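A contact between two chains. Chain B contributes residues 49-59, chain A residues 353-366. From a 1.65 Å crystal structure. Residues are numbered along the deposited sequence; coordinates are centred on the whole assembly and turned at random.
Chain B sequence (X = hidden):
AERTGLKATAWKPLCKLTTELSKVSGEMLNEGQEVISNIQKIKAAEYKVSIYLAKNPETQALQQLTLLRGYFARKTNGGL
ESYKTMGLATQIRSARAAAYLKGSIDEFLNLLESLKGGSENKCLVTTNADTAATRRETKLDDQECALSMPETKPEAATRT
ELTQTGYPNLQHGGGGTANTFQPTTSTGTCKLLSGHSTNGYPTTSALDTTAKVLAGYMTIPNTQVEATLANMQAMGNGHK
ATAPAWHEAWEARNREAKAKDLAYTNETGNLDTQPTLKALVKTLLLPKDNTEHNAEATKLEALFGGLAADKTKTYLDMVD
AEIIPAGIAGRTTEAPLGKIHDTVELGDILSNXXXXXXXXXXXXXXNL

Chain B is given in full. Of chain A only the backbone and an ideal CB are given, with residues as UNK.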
# COMPACT_ATOMS: atom_id res chain seq x y z
N VAL B 49 -13.07 28.29 -4.88
CA VAL B 49 -13.92 29.20 -4.17
C VAL B 49 -13.09 30.27 -3.46
O VAL B 49 -13.46 31.46 -3.39
CB VAL B 49 -14.89 28.50 -3.20
CG1 VAL B 49 -15.84 29.49 -2.58
CG2 VAL B 49 -15.71 27.42 -3.92
N SER B 50 -11.99 29.84 -2.83
CA SER B 50 -11.07 30.83 -2.22
C SER B 50 -10.56 31.91 -3.14
O SER B 50 -10.48 33.10 -2.77
CB SER B 50 -9.86 30.13 -1.62
OG SER B 50 -10.26 29.09 -0.72
N ILE B 51 -10.13 31.49 -4.32
CA ILE B 51 -9.67 32.40 -5.37
C ILE B 51 -10.78 33.35 -5.78
O ILE B 51 -10.56 34.59 -5.91
CB ILE B 51 -9.15 31.59 -6.60
CG1 ILE B 51 -7.85 30.87 -6.32
CG2 ILE B 51 -8.95 32.50 -7.80
CD1 ILE B 51 -7.56 29.72 -7.23
N TYR B 52 -11.96 32.80 -6.04
CA TYR B 52 -13.11 33.65 -6.36
C TYR B 52 -13.34 34.74 -5.29
O TYR B 52 -13.57 35.92 -5.59
CB TYR B 52 -14.42 32.80 -6.48
CG TYR B 52 -15.49 33.64 -7.11
CD1 TYR B 52 -15.66 33.68 -8.47
CD2 TYR B 52 -16.25 34.43 -6.37
CE1 TYR B 52 -16.64 34.48 -9.03
CE2 TYR B 52 -17.26 35.23 -6.91
CZ TYR B 52 -17.43 35.23 -8.27
OH TYR B 52 -18.37 36.15 -8.83
N LEU B 53 -13.35 34.34 -4.02
CA LEU B 53 -13.51 35.31 -2.94
C LEU B 53 -12.40 36.36 -2.90
O LEU B 53 -12.64 37.59 -2.71
CB LEU B 53 -13.58 34.61 -1.61
CG LEU B 53 -14.91 33.87 -1.42
CD1 LEU B 53 -14.89 33.05 -0.14
CD2 LEU B 53 -16.10 34.80 -1.41
N ALA B 54 -11.17 35.94 -3.07
CA ALA B 54 -10.04 36.87 -3.07
C ALA B 54 -10.14 37.89 -4.22
O ALA B 54 -9.79 39.03 -4.08
CB ALA B 54 -8.69 36.10 -3.15
N LYS B 55 -10.70 37.48 -5.33
CA LYS B 55 -10.83 38.32 -6.52
C LYS B 55 -12.07 39.15 -6.54
O LYS B 55 -12.14 40.16 -7.26
CB LYS B 55 -10.75 37.30 -7.68
CG LYS B 55 -10.27 37.78 -8.95
CD LYS B 55 -10.10 36.66 -9.94
CE LYS B 55 -10.02 37.30 -11.32
NZ LYS B 55 -11.20 38.09 -11.68
N ASN B 56 -13.09 38.78 -5.75
CA ASN B 56 -14.41 39.39 -5.76
C ASN B 56 -14.89 39.65 -4.35
O ASN B 56 -15.97 39.16 -3.92
CB ASN B 56 -15.41 38.50 -6.47
CG ASN B 56 -15.05 38.22 -7.89
OD1 ASN B 56 -15.35 39.00 -8.80
ND2 ASN B 56 -14.40 37.11 -8.10
N PRO B 57 -14.16 40.48 -3.63
CA PRO B 57 -14.56 40.73 -2.24
C PRO B 57 -15.95 41.31 -2.02
O PRO B 57 -16.53 41.07 -0.96
CB PRO B 57 -13.47 41.68 -1.72
CG PRO B 57 -12.91 42.31 -2.92
CD PRO B 57 -12.95 41.24 -3.98
N GLU B 58 -16.49 42.02 -3.01
CA GLU B 58 -17.81 42.63 -2.90
C GLU B 58 -18.94 41.76 -3.37
O GLU B 58 -20.11 42.18 -3.41
CB GLU B 58 -17.82 43.97 -3.60
CG GLU B 58 -16.72 44.83 -3.08
CD GLU B 58 -16.77 46.18 -3.72
OE1 GLU B 58 -17.67 46.95 -3.30
OE2 GLU B 58 -15.95 46.40 -4.64
N THR B 59 -18.63 40.48 -3.64
CA THR B 59 -19.66 39.60 -4.08
C THR B 59 -20.89 39.59 -3.15
O THR B 59 -20.79 39.52 -1.92
CB THR B 59 -19.12 38.15 -4.27
OG1 THR B 59 -20.21 37.33 -4.67
CG2 THR B 59 -18.56 37.62 -2.96
N UNK A 353 -11.69 33.84 8.32
CA UNK A 353 -10.95 35.11 8.04
C UNK A 353 -11.05 35.56 6.61
O UNK A 353 -10.97 36.75 6.44
CB UNK A 353 -9.47 34.95 8.39
N UNK A 354 -11.17 34.68 5.62
CA UNK A 354 -11.43 35.12 4.23
C UNK A 354 -12.82 35.90 4.15
O UNK A 354 -13.00 36.86 3.32
CB UNK A 354 -11.44 33.91 3.30
N UNK A 355 -13.80 35.49 4.93
CA UNK A 355 -15.08 36.16 4.94
C UNK A 355 -14.89 37.52 5.57
O UNK A 355 -15.34 38.54 5.02
CB UNK A 355 -16.14 35.34 5.69
N UNK A 356 -14.22 37.55 6.69
CA UNK A 356 -13.95 38.79 7.42
C UNK A 356 -13.18 39.76 6.56
O UNK A 356 -13.50 40.99 6.57
CB UNK A 356 -13.18 38.51 8.71
N UNK A 357 -12.24 39.25 5.79
CA UNK A 357 -11.42 40.10 4.91
C UNK A 357 -12.27 40.72 3.80
O UNK A 357 -12.03 41.90 3.38
CB UNK A 357 -10.27 39.29 4.30
N UNK A 358 -13.21 39.92 3.26
CA UNK A 358 -14.13 40.45 2.25
C UNK A 358 -15.02 41.51 2.87
O UNK A 358 -15.23 42.56 2.24
CB UNK A 358 -14.98 39.33 1.64
N UNK A 359 -15.54 41.26 4.08
CA UNK A 359 -16.39 42.19 4.73
C UNK A 359 -15.67 43.51 4.92
O UNK A 359 -16.29 44.58 4.79
CB UNK A 359 -16.87 41.63 6.07
N UNK A 360 -14.38 43.43 5.23
CA UNK A 360 -13.52 44.60 5.45
C UNK A 360 -13.52 45.52 4.24
O UNK A 360 -13.62 46.73 4.38
CB UNK A 360 -12.09 44.16 5.77
N UNK A 361 -13.35 44.94 3.05
CA UNK A 361 -13.36 45.68 1.81
C UNK A 361 -14.69 46.35 1.56
O UNK A 361 -14.74 47.52 1.25
CB UNK A 361 -13.01 44.75 0.64
N UNK A 362 -15.77 45.65 1.78
CA UNK A 362 -17.08 46.16 1.56
C UNK A 362 -17.29 47.39 2.48
O UNK A 362 -17.84 48.41 2.01
CB UNK A 362 -18.13 45.07 1.81
N UNK A 363 -16.88 47.27 3.75
CA UNK A 363 -17.03 48.34 4.75
C UNK A 363 -16.19 49.54 4.32
O UNK A 363 -16.67 50.70 4.32
CB UNK A 363 -16.61 47.86 6.14
N UNK A 364 -14.93 49.28 3.94
CA UNK A 364 -14.07 50.35 3.51
C UNK A 364 -14.75 51.08 2.36
O UNK A 364 -15.02 52.28 2.47
CB UNK A 364 -12.69 49.82 3.10
N UNK A 365 -15.10 50.35 1.31
CA UNK A 365 -15.68 50.95 0.13
C UNK A 365 -16.92 51.75 0.44
O UNK A 365 -17.14 52.79 -0.17
CB UNK A 365 -16.01 49.87 -0.90
N UNK A 366 -17.70 51.26 1.40
CA UNK A 366 -18.84 51.97 1.92
C UNK A 366 -18.48 53.32 2.58
O UNK A 366 -19.22 54.31 2.43
CB UNK A 366 -19.56 51.07 2.93

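Chain A runs as an uninterrupted helix past the end of a chain B helix and the type I turn that follows it, B:Asn56 to B:Thr59. Every position has helical backbone angles, which disfavour proline and glycine without selecting further.

Position 353 has nothing of this stretch of chain B within 5.5 Å of its ideal CB, so the contact sets no preference; it is A:Tyr353.

Position 354 points toward chain B. Its ideal CB lies 4.9 Å from B:Leu53 CD1, and the hydroxyl of B:Ser50 lies about one turn earlier in the chain B helix. The gap is wide enough for a long side chain, either apolar against the leucine or polar toward the serine. The residue is A:Glu354, extended at chi2 (t), with OE1 3.5 Å from B:Ser50 OG and 4.2 Å from B:Leu53 CD1. No hydrogen bond joins the two stretches here; both polar atoms are bonded elsewhere in the structure.

Position 355 points away from this stretch, and neither 356 nor 357 comes near it, so many residues would serve; they are A:Met355, A:Ile356 and A:Ala357.

At position 358 the two backbones come closest. Its CA is 4.5 Å from the CA of B:Pro57, and its ideal CB is already 3.5 Å from B:Pro57 O. A small side chain fits this close approach most simply. A:Ala358 occupies it, its CB 3.4 Å from B:Pro57 O and 4.3 Å from B:Pro57 CB.

Positions 359 and 360 are unconstrained by residues 49-59 of chain B, the first pointing away; they are A:Gln359 and A:Asn360.

Position 361 points toward the proline, its ideal CB 3.9 Å from B:Pro57 CB and 5.3 Å from B:Glu58 CG. A compact apolar residue suits this surface. A:Val361 adopts chi1 t, packing its CB 3.9 Å from B:Pro57 CB and its CG1 4.3 Å from B:Glu58 CG.

Position 362 points sideways, with B:Glu58 CG and B:Pro57 O each 5.1 Å from the ideal CB. Several medium-sized side chains could cover the turn. In A:Val362, CG2 reaches within 3.8 Å of B:Pro57 O and 4.1 Å of B:Glu58 CA.

Positions 363 and 364 lie clear of this stretch of chain B and hold A:Thr363 and A:Leu364.

Position 365 points toward chain B, its ideal CB 4.1 Å from B:Glu58 OE1. The carboxylate favours a basic or polar residue. A:Lys365 lays its aliphatic chain beside it, CD 3.1 Å from B:Glu58 OE2, while NZ remains 4.5 Å from B:Glu58 OE2, beyond a salt bridge.

Position 366 turns sideways without contact to this stretch; it is the poorly ordered A:Lys366.

Chain A 353-366: YEMIAAQNVVTLKK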
# COMPACT_ATOMS: atom_id res chain seq x y z
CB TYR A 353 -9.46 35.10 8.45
CG TYR A 353 -9.27 35.36 9.90
CD1 TYR A 353 -9.51 36.62 10.45
CD2 TYR A 353 -8.84 34.36 10.76
CE1 TYR A 353 -9.33 36.84 11.80
CE2 TYR A 353 -8.72 34.56 12.11
CZ TYR A 353 -8.91 35.82 12.63
OH TYR A 353 -8.71 36.03 13.96
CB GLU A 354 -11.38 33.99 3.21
CG GLU A 354 -10.02 33.31 2.90
CD GLU A 354 -10.08 32.11 1.85
OE1 GLU A 354 -11.20 31.65 1.42
OE2 GLU A 354 -8.97 31.55 1.49
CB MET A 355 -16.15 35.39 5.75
CG MET A 355 -17.54 35.99 5.59
SD MET A 355 -18.77 34.96 6.41
CE MET A 355 -18.27 35.06 8.06
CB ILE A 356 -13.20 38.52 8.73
CG1 ILE A 356 -14.14 37.89 9.75
CG2 ILE A 356 -12.59 39.83 9.27
CD1 ILE A 356 -13.45 37.27 10.95
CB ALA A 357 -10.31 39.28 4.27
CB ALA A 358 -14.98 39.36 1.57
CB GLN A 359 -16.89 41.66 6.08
CG GLN A 359 -17.88 40.52 5.89
CD GLN A 359 -18.35 39.76 7.14
OE1 GLN A 359 -17.56 39.44 8.06
NE2 GLN A 359 -19.65 39.41 7.14
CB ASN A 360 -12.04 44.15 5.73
CG ASN A 360 -11.11 45.32 6.08
OD1 ASN A 360 -11.52 46.22 6.82
ND2 ASN A 360 -9.83 45.32 5.55
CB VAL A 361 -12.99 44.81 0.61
CG1 VAL A 361 -13.19 45.56 -0.70
CG2 VAL A 361 -11.57 44.33 0.76
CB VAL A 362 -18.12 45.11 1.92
CG1 VAL A 362 -19.51 45.72 2.00
CG2 VAL A 362 -18.13 43.94 0.93
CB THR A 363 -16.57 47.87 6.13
OG1 THR A 363 -17.40 46.81 6.58
CG2 THR A 363 -16.55 49.03 7.21
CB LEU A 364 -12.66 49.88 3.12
CG LEU A 364 -11.81 49.50 4.32
CD1 LEU A 364 -10.54 48.75 3.95
CD2 LEU A 364 -11.47 50.72 5.17
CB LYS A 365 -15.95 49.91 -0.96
CG LYS A 365 -14.66 49.39 -1.53
CD LYS A 365 -14.86 48.71 -2.86
CE LYS A 365 -13.59 48.76 -3.67
NZ LYS A 365 -13.43 50.09 -4.36
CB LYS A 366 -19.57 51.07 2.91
CG LYS A 366 -20.80 51.66 3.59
CD LYS A 366 -21.33 50.73 4.67
CE LYS A 366 -21.82 49.38 4.13
NZ LYS A 366 -20.87 48.22 4.33
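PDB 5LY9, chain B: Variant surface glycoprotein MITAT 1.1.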